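Local atomic coordinates of glutathione S-transferase (Legionella pneumophila subsp. pneumophila str. Philadelphia 1, PDB entry 3NIV), a protein that probably acts as a zeta-class glutathione transferase and may isomerise maleylacetoacetate. Residues Asp89-Met92 and Lys93-Lys97; Phe9-Thr12 and Ala13-Arg16; Leu116-Leu119 and Lys120-Asn124. All coordinates share one frame; numbering follows the deposited sequence.

Contact 1: residues Asp89-Met92 and Lys93-Lys97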
ATOM      1  N   ASP A  89      -2.709 -18.124  11.062  1.00 40.97           N
ATOM      2  CA  ASP A  89      -3.805 -18.418  10.140  1.00 37.35           C
ATOM      3  C   ASP A  89      -3.735 -17.550   8.879  1.00 37.55           C
ATOM      4  O   ASP A  89      -3.909 -16.329   8.936  1.00 35.64           O
ATOM      5  CB  ASP A  89      -5.153 -18.239  10.843  1.00 35.89           C
ATOM      6  CG  ASP A  89      -6.334 -18.402   9.901  1.00 41.31           C
ATOM      7  OD1 ASP A  89      -6.321 -19.356   9.091  1.00 48.97           O
ATOM      8  OD2 ASP A  89      -7.283 -17.586   9.974  1.00 38.75           O
ATOM      9  N   PRO A  90      -3.476 -18.185   7.732  1.00 39.96           N
ATOM     10  CA  PRO A  90      -3.319 -17.490   6.456  1.00 36.54           C
ATOM     11  C   PRO A  90      -4.433 -16.493   6.183  1.00 35.75           C
ATOM     12  O   PRO A  90      -4.153 -15.430   5.653  1.00 33.45           O
ATOM     13  CB  PRO A  90      -3.367 -18.631   5.447  1.00 33.93           C
ATOM     14  CG  PRO A  90      -2.743 -19.759   6.184  1.00 31.71           C
ATOM     15  CD  PRO A  90      -3.214 -19.630   7.597  1.00 38.43           C
ATOM     16  N   PHE A  91      -5.669 -16.823   6.534  1.00 33.48           N
ATOM     17  CA  PHE A  91      -6.768 -15.901   6.287  1.00 34.32           C
ATOM     18  C   PHE A  91      -6.753 -14.678   7.221  1.00 37.10           C
ATOM     19  O   PHE A  91      -6.927 -13.541   6.773  1.00 32.30           O
ATOM     20  CB  PHE A  91      -8.116 -16.609   6.386  1.00 36.28           C
ATOM     21  CG  PHE A  91      -9.287 -15.673   6.281  1.00 38.06           C
ATOM     22  CD1 PHE A  91      -9.710 -15.210   5.046  1.00 39.98           C
ATOM     23  CD2 PHE A  91      -9.951 -15.242   7.413  1.00 36.96           C
ATOM     24  CE1 PHE A  91     -10.781 -14.339   4.942  1.00 40.66           C
ATOM     25  CE2 PHE A  91     -11.025 -14.379   7.318  1.00 35.63           C
ATOM     26  CZ  PHE A  91     -11.439 -13.923   6.083  1.00 39.06           C
HETATM   27  N   MSE A  92      -6.567 -14.918   8.517  1.00 34.07           N
HETATM   28  CA  MSE A  92      -6.469 -13.832   9.490  1.00 34.25           C
HETATM   29  C   MSE A  92      -5.286 -12.929   9.200  1.00 33.79           C
HETATM   30  O   MSE A  92      -5.374 -11.708   9.319  1.00 32.80           O
HETATM   31  CB  MSE A  92      -6.359 -14.379  10.915  1.00 32.23           C
HETATM   32  CG  MSE A  92      -7.705 -14.624  11.541  1.00 34.93           C
HETATM   33 SE   MSE A  92      -8.947 -13.154  11.165  1.00 65.66          SE
HETATM   34  CE  MSE A  92      -7.953 -11.685  11.997  1.00 28.87           C
ATOM     35  N   LYS A  93      -4.176 -13.540   8.815  1.00 33.82           N
ATOM     36  CA  LYS A  93      -2.994 -12.783   8.471  1.00 32.98           C
ATOM     37  C   LYS A  93      -3.311 -11.828   7.332  1.00 32.79           C
ATOM     38  O   LYS A  93      -2.961 -10.653   7.387  1.00 31.95           O
ATOM     39  CB  LYS A  93      -1.848 -13.715   8.091  1.00 33.47           C
ATOM     40  CG  LYS A  93      -0.824 -13.066   7.195  1.00 36.45           C
ATOM     41  CD  LYS A  93       0.582 -13.536   7.509  1.00 38.34           C
ATOM     42  CE  LYS A  93       0.721 -15.024   7.362  1.00 41.70           C
ATOM     43  NZ  LYS A  93       2.037 -15.443   7.913  1.00 46.36           N
ATOM     44  N   ALA A  94      -3.991 -12.329   6.309  1.00 31.49           N
ATOM     45  CA  ALA A  94      -4.312 -11.507   5.152  1.00 31.37           C
ATOM     46  C   ALA A  94      -5.350 -10.445   5.513  1.00 30.64           C
ATOM     47  O   ALA A  94      -5.372  -9.350   4.951  1.00 27.93           O
ATOM     48  CB  ALA A  94      -4.817 -12.377   4.009  1.00 28.71           C
ATOM     49  N   THR A  95      -6.221 -10.784   6.450  1.00 29.98           N
ATOM     50  CA  THR A  95      -7.311  -9.903   6.818  1.00 29.71           C
ATOM     51  C   THR A  95      -6.789  -8.684   7.565  1.00 31.33           C
ATOM     52  O   THR A  95      -7.209  -7.555   7.316  1.00 29.77           O
ATOM     53  CB  THR A  95      -8.310 -10.644   7.697  1.00 32.98           C
ATOM     54  OG1 THR A  95      -9.003 -11.604   6.895  1.00 36.61           O
ATOM     55  CG2 THR A  95      -9.314  -9.670   8.312  1.00 34.36           C
ATOM     56  N   LEU A  96      -5.871  -8.930   8.490  1.00 29.25           N
ATOM     57  CA  LEU A  96      -5.222  -7.858   9.214  1.00 30.45           C
ATOM     58  C   LEU A  96      -4.388  -6.986   8.268  1.00 27.62           C
ATOM     59  O   LEU A  96      -4.400  -5.760   8.352  1.00 28.40           O
ATOM     60  CB  LEU A  96      -4.373  -8.454  10.336  1.00 29.15           C
ATOM     61  CG  LEU A  96      -5.239  -8.884  11.519  1.00 31.65           C
ATOM     62  CD1 LEU A  96      -4.521  -9.890  12.406  1.00 30.97           C
ATOM     63  CD2 LEU A  96      -5.693  -7.664  12.316  1.00 24.69           C
ATOM     64  N   LYS A  97      -3.679  -7.635   7.359  1.00 30.60           N
ATOM     65  CA  LYS A  97      -2.882  -6.950   6.345  1.00 29.51           C
ATOM     66  C   LYS A  97      -3.716  -5.951   5.568  1.00 25.69           C
ATOM     67  O   LYS A  97      -3.319  -4.801   5.375  1.00 26.00           O
ATOM     68  CB  LYS A  97      -2.325  -7.968   5.365  1.00 28.87           C
ATOM     69  CG  LYS A  97      -0.863  -7.782   5.042  1.00 39.67           C
ATOM     70  CD  LYS A  97       0.011  -8.664   5.930  1.00 39.81           C
ATOM     71  CE  LYS A  97       1.205  -9.210   5.150  1.00 42.69           C
ATOM     72  NZ  LYS A  97       2.047  -8.126   4.556  1.00 45.75           N
TER

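Contact 2: residues Phe9-Thr12 and Ala13-Arg16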
ATOM      1  N   PHE A   9      11.165  12.868  11.542  1.00 37.00           N
ATOM      2  CA  PHE A   9      10.334  12.771  12.733  1.00 37.51           C
ATOM      3  C   PHE A   9       8.862  13.129  12.500  1.00 36.74           C
ATOM      4  O   PHE A   9       7.985  12.689  13.236  1.00 35.81           O
ATOM      5  CB  PHE A   9      10.943  13.572  13.888  1.00 40.70           C
ATOM      6  CG  PHE A   9      10.678  15.036  13.816  1.00 37.75           C
ATOM      7  CD1 PHE A   9       9.729  15.623  14.651  1.00 36.87           C
ATOM      8  CD2 PHE A   9      11.381  15.836  12.927  1.00 36.13           C
ATOM      9  CE1 PHE A   9       9.475  16.993  14.597  1.00 36.60           C
ATOM     10  CE2 PHE A   9      11.138  17.209  12.860  1.00 41.09           C
ATOM     11  CZ  PHE A   9      10.176  17.792  13.704  1.00 40.32           C
ATOM     12  N   ARG A  10       8.586  13.905  11.464  1.00 37.12           N
ATOM     13  CA  ARG A  10       7.203  14.259  11.152  1.00 38.94           C
ATOM     14  C   ARG A  10       6.517  13.257  10.221  1.00 37.07           C
ATOM     15  O   ARG A  10       5.369  13.463   9.810  1.00 36.37           O
ATOM     16  CB  ARG A  10       7.135  15.662  10.534  1.00 42.58           C
ATOM     17  CG  ARG A  10       7.626  16.763  11.464  1.00 41.46           C
ATOM     18  CD  ARG A  10       7.102  18.132  11.062  1.00 45.49           C
ATOM     19  NE  ARG A  10       7.739  19.179  11.866  1.00 51.75           N
ATOM     20  CZ  ARG A  10       8.704  19.981  11.424  1.00 40.52           C
ATOM     21  NH1 ARG A  10       9.142  19.874  10.173  1.00 41.74           N
ATOM     22  NH2 ARG A  10       9.234  20.885  12.233  1.00 37.59           N
ATOM     23  N   SER A  11       7.218  12.181   9.877  1.00 32.27           N
ATOM     24  CA  SER A  11       6.691  11.239   8.908  1.00 28.46           C
ATOM     25  C   SER A  11       5.849  10.143   9.553  1.00 27.33           C
ATOM     26  O   SER A  11       6.315   9.445  10.443  1.00 27.77           O
ATOM     27  CB  SER A  11       7.828  10.603   8.127  1.00 28.42           C
ATOM     28  OG  SER A  11       7.350   9.486   7.427  1.00 24.48           O
ATOM     29  N   THR A  12       4.617   9.988   9.079  1.00 26.85           N
ATOM     30  CA  THR A  12       3.752   8.878   9.481  1.00 26.56           C
ATOM     31  C   THR A  12       4.373   7.530   9.121  1.00 29.21           C
ATOM     32  O   THR A  12       4.472   6.639   9.953  1.00 29.70           O
ATOM     33  CB  THR A  12       2.400   8.975   8.777  1.00 27.33           C
ATOM     34  OG1 THR A  12       1.827  10.264   9.022  1.00 32.48           O
ATOM     35  CG2 THR A  12       1.454   7.894   9.261  1.00 30.20           C
ATOM     36  N   ALA A  13       4.782   7.379   7.868  1.00 27.00           N
ATOM     37  CA  ALA A  13       5.457   6.171   7.433  1.00 25.70           C
ATOM     38  C   ALA A  13       6.567   5.824   8.414  1.00 28.99           C
ATOM     39  O   ALA A  13       6.690   4.671   8.835  1.00 29.92           O
ATOM     40  CB  ALA A  13       6.022   6.358   6.030  1.00 24.96           C
ATOM     41  N   CYS A  14       7.363   6.824   8.792  1.00 26.59           N
ATOM     42  CA  CYS A  14       8.486   6.602   9.705  1.00 28.61           C
ATOM     43  C   CYS A  14       8.029   6.194  11.097  1.00 29.06           C
ATOM     44  O   CYS A  14       8.725   5.479  11.811  1.00 29.35           O
ATOM     45  CB  CYS A  14       9.357   7.849   9.814  1.00 30.96           C
ATOM     46  SG  CYS A  14      10.478   8.116   8.431  1.00 35.45           S
ATOM     47  N   TYR A  15       6.862   6.676  11.489  1.00 29.42           N
ATOM     48  CA  TYR A  15       6.292   6.337  12.788  1.00 29.55           C
ATOM     49  C   TYR A  15       5.979   4.834  12.809  1.00 26.93           C
ATOM     50  O   TYR A  15       6.365   4.125  13.730  1.00 28.29           O
ATOM     51  CB  TYR A  15       5.055   7.217  13.021  1.00 27.59           C
ATOM     52  CG  TYR A  15       4.465   7.247  14.419  1.00 31.73           C
ATOM     53  CD1 TYR A  15       5.112   6.669  15.506  1.00 27.58           C
ATOM     54  CD2 TYR A  15       3.255   7.891  14.648  1.00 29.24           C
ATOM     55  CE1 TYR A  15       4.557   6.712  16.762  1.00 27.55           C
ATOM     56  CE2 TYR A  15       2.700   7.938  15.896  1.00 33.08           C
ATOM     57  CZ  TYR A  15       3.351   7.354  16.956  1.00 30.30           C
ATOM     58  OH  TYR A  15       2.762   7.425  18.200  1.00 29.11           O
ATOM     59  N   ARG A  16       5.330   4.337  11.763  1.00 28.75           N
ATOM     60  CA  ARG A  16       5.086   2.895  11.641  1.00 30.03           C
ATOM     61  C   ARG A  16       6.357   2.087  11.826  1.00 29.08           C
ATOM     62  O   ARG A  16       6.414   1.160  12.635  1.00 29.29           O
ATOM     63  CB  ARG A  16       4.554   2.553  10.260  1.00 28.13           C
ATOM     64  CG  ARG A  16       3.329   3.290   9.864  1.00 27.68           C
ATOM     65  CD  ARG A  16       3.123   3.134   8.377  1.00 24.42           C
ATOM     66  NE  ARG A  16       2.021   3.978   7.951  1.00 29.46           N
ATOM     67  CZ  ARG A  16       1.704   4.189   6.686  1.00 26.40           C
ATOM     68  NH1 ARG A  16       2.419   3.608   5.738  1.00 25.69           N
ATOM     69  NH2 ARG A  16       0.679   4.976   6.382  1.00 24.75           N
TER

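Contact 3: residues Leu116-Leu119 and Lys120-Asn124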
ATOM      1  N   LEU A 116      -1.320  17.711  -0.471  1.00 29.73           N
ATOM      2  CA  LEU A 116      -1.907  18.937  -0.001  1.00 30.89           C
ATOM      3  C   LEU A 116      -1.329  20.098  -0.797  1.00 31.46           C
ATOM      4  O   LEU A 116      -2.033  21.047  -1.120  1.00 32.76           O
ATOM      5  CB  LEU A 116      -1.647  19.100   1.490  1.00 32.93           C
ATOM      6  CG  LEU A 116      -2.011  17.873   2.324  1.00 30.54           C
ATOM      7  CD1 LEU A 116      -1.908  18.210   3.802  1.00 36.51           C
ATOM      8  CD2 LEU A 116      -3.409  17.366   1.977  1.00 28.06           C
ATOM      9  N   ASN A 117      -0.047  20.008  -1.122  1.00 28.37           N
ATOM     10  CA  ASN A 117       0.615  21.063  -1.880  1.00 31.23           C
ATOM     11  C   ASN A 117       0.150  21.136  -3.329  1.00 33.50           C
ATOM     12  O   ASN A 117       0.071  22.214  -3.909  1.00 34.50           O
ATOM     13  CB  ASN A 117       2.128  20.899  -1.821  1.00 28.18           C
ATOM     14  CG  ASN A 117       2.707  21.434  -0.546  1.00 28.76           C
ATOM     15  OD1 ASN A 117       2.040  22.172   0.176  1.00 36.89           O
ATOM     16  ND2 ASN A 117       3.953  21.072  -0.250  1.00 30.44           N
ATOM     17  N   ARG A 118      -0.161  19.987  -3.910  1.00 31.83           N
ATOM     18  CA  ARG A 118      -0.715  19.970  -5.252  1.00 33.73           C
ATOM     19  C   ARG A 118      -2.081  20.652  -5.269  1.00 34.13           C
ATOM     20  O   ARG A 118      -2.441  21.311  -6.241  1.00 35.74           O
ATOM     21  CB  ARG A 118      -0.838  18.540  -5.773  1.00 32.26           C
ATOM     22  CG  ARG A 118      -1.292  18.468  -7.221  1.00 36.12           C
ATOM     23  CD  ARG A 118      -0.127  18.627  -8.194  1.00 34.56           C
ATOM     24  NE  ARG A 118      -0.605  18.655  -9.572  1.00 33.53           N
ATOM     25  CZ  ARG A 118       0.151  18.934 -10.627  1.00 34.01           C
ATOM     26  NH1 ARG A 118       1.438  19.206 -10.480  1.00 33.50           N
ATOM     27  NH2 ARG A 118      -0.390  18.942 -11.833  1.00 37.44           N
ATOM     28  N   LEU A 119      -2.851  20.478  -4.200  1.00 32.49           N
ATOM     29  CA  LEU A 119      -4.157  21.119  -4.116  1.00 34.77           C
ATOM     30  C   LEU A 119      -3.976  22.621  -4.071  1.00 34.84           C
ATOM     31  O   LEU A 119      -4.735  23.367  -4.676  1.00 33.28           O
ATOM     32  CB  LEU A 119      -4.904  20.662  -2.873  1.00 34.46           C
ATOM     33  CG  LEU A 119      -5.266  19.184  -2.926  1.00 34.86           C
ATOM     34  CD1 LEU A 119      -6.009  18.809  -1.662  1.00 33.22           C
ATOM     35  CD2 LEU A 119      -6.097  18.889  -4.172  1.00 30.80           C
ATOM     36  N   LYS A 120      -2.947  23.052  -3.353  1.00 36.11           N
ATOM     37  CA  LYS A 120      -2.634  24.466  -3.238  1.00 37.69           C
ATOM     38  C   LYS A 120      -2.077  25.035  -4.547  1.00 38.93           C
ATOM     39  O   LYS A 120      -2.477  26.111  -4.974  1.00 40.73           O
ATOM     40  CB  LYS A 120      -1.690  24.704  -2.059  1.00 33.50           C
ATOM     41  CG  LYS A 120      -2.436  24.826  -0.754  1.00 35.88           C
ATOM     42  CD  LYS A 120      -1.742  24.136   0.400  1.00 37.74           C
ATOM     43  CE  LYS A 120      -0.673  25.005   1.028  1.00 44.42           C
ATOM     44  NZ  LYS A 120      -0.267  24.429   2.343  1.00 44.66           N
ATOM     45  N   GLU A 121      -1.167  24.314  -5.187  1.00 35.56           N
ATOM     46  CA  GLU A 121      -0.644  24.759  -6.464  1.00 36.06           C
ATOM     47  C   GLU A 121      -1.769  24.803  -7.504  1.00 40.19           C
ATOM     48  O   GLU A 121      -2.184  25.874  -7.945  1.00 43.01           O
ATOM     49  CB  GLU A 121       0.475  23.833  -6.938  1.00 42.53           C
ATOM     50  CG  GLU A 121       0.949  24.121  -8.368  1.00 44.37           C
ATOM     51  CD  GLU A 121       1.240  22.842  -9.151  1.00 52.13           C
ATOM     52  OE1 GLU A 121       1.852  21.913  -8.562  1.00 50.19           O
ATOM     53  OE2 GLU A 121       0.859  22.764 -10.353  1.00 49.33           O
ATOM     54  N   GLN A 122      -2.273  23.634  -7.879  1.00 39.91           N
ATOM     55  CA  GLN A 122      -3.263  23.527  -8.941  1.00 36.05           C
ATOM     56  C   GLN A 122      -4.529  24.300  -8.667  1.00 36.22           C
ATOM     57  O   GLN A 122      -5.142  24.846  -9.584  1.00 36.60           O
ATOM     58  CB  GLN A 122      -3.658  22.070  -9.164  1.00 38.33           C
ATOM     59  CG  GLN A 122      -2.825  21.350 -10.186  1.00 41.35           C
ATOM     60  CD  GLN A 122      -3.516  20.103 -10.704  1.00 41.93           C
ATOM     61  OE1 GLN A 122      -3.043  18.989 -10.493  1.00 36.62           O
ATOM     62  NE2 GLN A 122      -4.643  20.286 -11.389  1.00 42.21           N
ATOM     63  N   PHE A 123      -4.956  24.310  -7.415  1.00 35.76           N
ATOM     64  CA  PHE A 123      -6.300  24.781  -7.123  1.00 37.15           C
ATOM     65  C   PHE A 123      -6.308  25.915  -6.108  1.00 36.81           C
ATOM     66  O   PHE A 123      -7.368  26.398  -5.717  1.00 40.58           O
ATOM     67  CB  PHE A 123      -7.182  23.619  -6.655  1.00 35.68           C
ATOM     68  CG  PHE A 123      -7.269  22.493  -7.636  1.00 36.90           C
ATOM     69  CD1 PHE A 123      -8.084  22.591  -8.756  1.00 37.60           C
ATOM     70  CD2 PHE A 123      -6.538  21.328  -7.443  1.00 39.06           C
ATOM     71  CE1 PHE A 123      -8.171  21.546  -9.670  1.00 36.25           C
ATOM     72  CE2 PHE A 123      -6.619  20.273  -8.354  1.00 35.51           C
ATOM     73  CZ  PHE A 123      -7.435  20.385  -9.468  1.00 34.86           C
ATOM     74  N   ASN A 124      -5.121  26.349  -5.702  1.00 37.20           N
ATOM     75  CA  ASN A 124      -5.004  27.385  -4.695  1.00 37.77           C
ATOM     76  C   ASN A 124      -5.960  27.107  -3.558  1.00 38.89           C
ATOM     77  O   ASN A 124      -6.678  28.002  -3.117  1.00 41.39           O
ATOM     78  CB  ASN A 124      -5.304  28.765  -5.288  1.00 45.68           C
ATOM     79  CG  ASN A 124      -4.385  29.123  -6.448  1.00 49.11           C
ATOM     80  OD1 ASN A 124      -3.153  29.154  -6.312  1.00 49.82           O
ATOM     81  ND2 ASN A 124      -4.985  29.404  -7.600  1.00 45.81           N
TER

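Contact 1: residues Asp89-Met92 and Lys93-Lys97
F91 and T95 meet one turn apart at the start of helix 90-106, where the T95 hydroxyl does two jobs. OG1 donates to the carbonyl oxygen F91 O at 2.8 Å and at the same time lies over one face of the F91 ring, off-centre, 3.5 Å from CZ. With chi1 at -70°, T95 swings OG1 back beside its own backbone N, toward the preceding turn. F91 O therefore takes two donors, T95 OG1 and T95 N, from opposite faces of the carbonyl plane. On the F91 side, chi1 of 174° sends the ring outward from the helix with a slight lean toward T95, so that OG1 lies over its face.

Next to this tight polar corner the packing is slacker. The selenomethionine M92 folds at chi2 and chi3, so that its CE stops 3.9 Å from L96 CD1; F160 touches both residues from a nearby loop. The backbone beside it is regular, with L96 N donating to M92 O at 2.9 Å.

The solvent side is at D89, the exposed N-cap, whose OD2 accepts from M92 N at 3.1 Å, from above the carboxylate plane. K93 N donates to D89 O, while the K93 chain leads away to a long, weak ion pair with E78 of the second subunit. L66 of that subunit packs on A94 and T95. A carboxylate capping the first turn is probably favourable, as its charge would offset the positive end of the helix dipole beside the dimer interface.

Contact 2: residues Phe9-Thr12 and Ala13-Arg16
S11 caps helix 12-23 by accepting from C14 N through its side-chain oxygen: the OG to N distance is 3.0 Å and the N-H points well at OG, at 163°. The torsion is what makes this possible. Chi1 of S11 is 166°, which puts OG opposite its own N and beside its carbonyl carbon, over the first turn. C14 answers with its SG, which packs 3.6 Å from S11 CB, so the two short side chains lie against each other. A13 CB closes in on the same serine, 3.7 Å from OG.

T12 points its CB away from the turn that follows, yet its methyl still comes alongside R16. OG1 lies beside the backbone N, which leaves CG2 opposite it and 4.2 Å from R16 NE, whereas OG1 is directed to N177 of helix 166-180, its hydrogen-bond partner. The R16 chain runs extended from CG to NE across the threonine, its CG 3.5 Å from T12 O, and carries its guanidinium to S69, where NH1 is hydrogen-bonded. R16 N also donates to T12 O at 3.1 Å.

Y15 N donates to S11 O at 3.0 Å, with T12 O as a weak second acceptor. Its ring swings out of the turn to pack on I172 and P173 of helix 166-180 and on P209.

This is the N-terminal helix start after the first strand of the thioredoxin-like domain. S11 satisfies C14 N within the turn, R16 bonds S69 within the N-terminal domain, and T12 bonds N177 of helix 166-180, linking the helix start to the C-terminal domain.

Contact 3: residues Leu116-Leu119 and Lys120-Asn124
R118 reaches along the last turns of helix 113-123 to E121 and Q122, an i to i+3 and i to i+4 arrangement at a helix C-terminus in the all-helical GST domain. The arginine leaves the backbone with CG opposite its N and then bends at chi2, 84°, which presents one guanidinium face to E121 and an edge to Q122. R118 and E121 lie side by side, pointing the same way, but their flat ends stand nearly perpendicular, 81° apart. OE2 of E121 sits over the guanidinium face, and the salt bridge from NH1 to OE1, 3.3 Å, is an attraction of charges with no N-H aimed at the oxygen.

Q122 comes to the edge instead. Its OE1 receives R118 NE at 2.6 Å, in the carbonyl plane on a lone pair, and NH2 adds a weak bond at 3.0 Å; the amide stands almost at right angles to the guanidinium. Two N-H groups thus converge on one oxygen, while NE2 of Q122 has a weak hydrogen bond to Q129 O of the second subunit.

Farther round the helix, buried L119 and the partly exposed F123 cross at an angle, and W133 of helix 127-149 and W133 of the second subunit both pack on L119. The F123 ring stacks on F123 of the second subunit, carrying this helix end into the dimer contact. Within the chain, L119 CD2 comes to 4.1 Å from F123 CD2.

Overall arrangement
All three contacts are local, at a helix end, but they stand at different places. Contact 2, in the N-terminal domain, is the buried one, about 8 Å between its centre and the chain's; contacts 1 and 3 lie farther out, partly buried, in the C-terminal domain. Contacts 1 and 2 are helix starts with side-chain caps, one by a carboxylate and one by a hydroxyl, whereas contact 3 is a helix end ruled by a guanidinium. Both outer contacts meet the second subunit; contact 2 does not, and its polar groups find partners inside the chain. The centres of contacts 1 and 3 are about 38 Å apart, so they touch that subunit at separate regions.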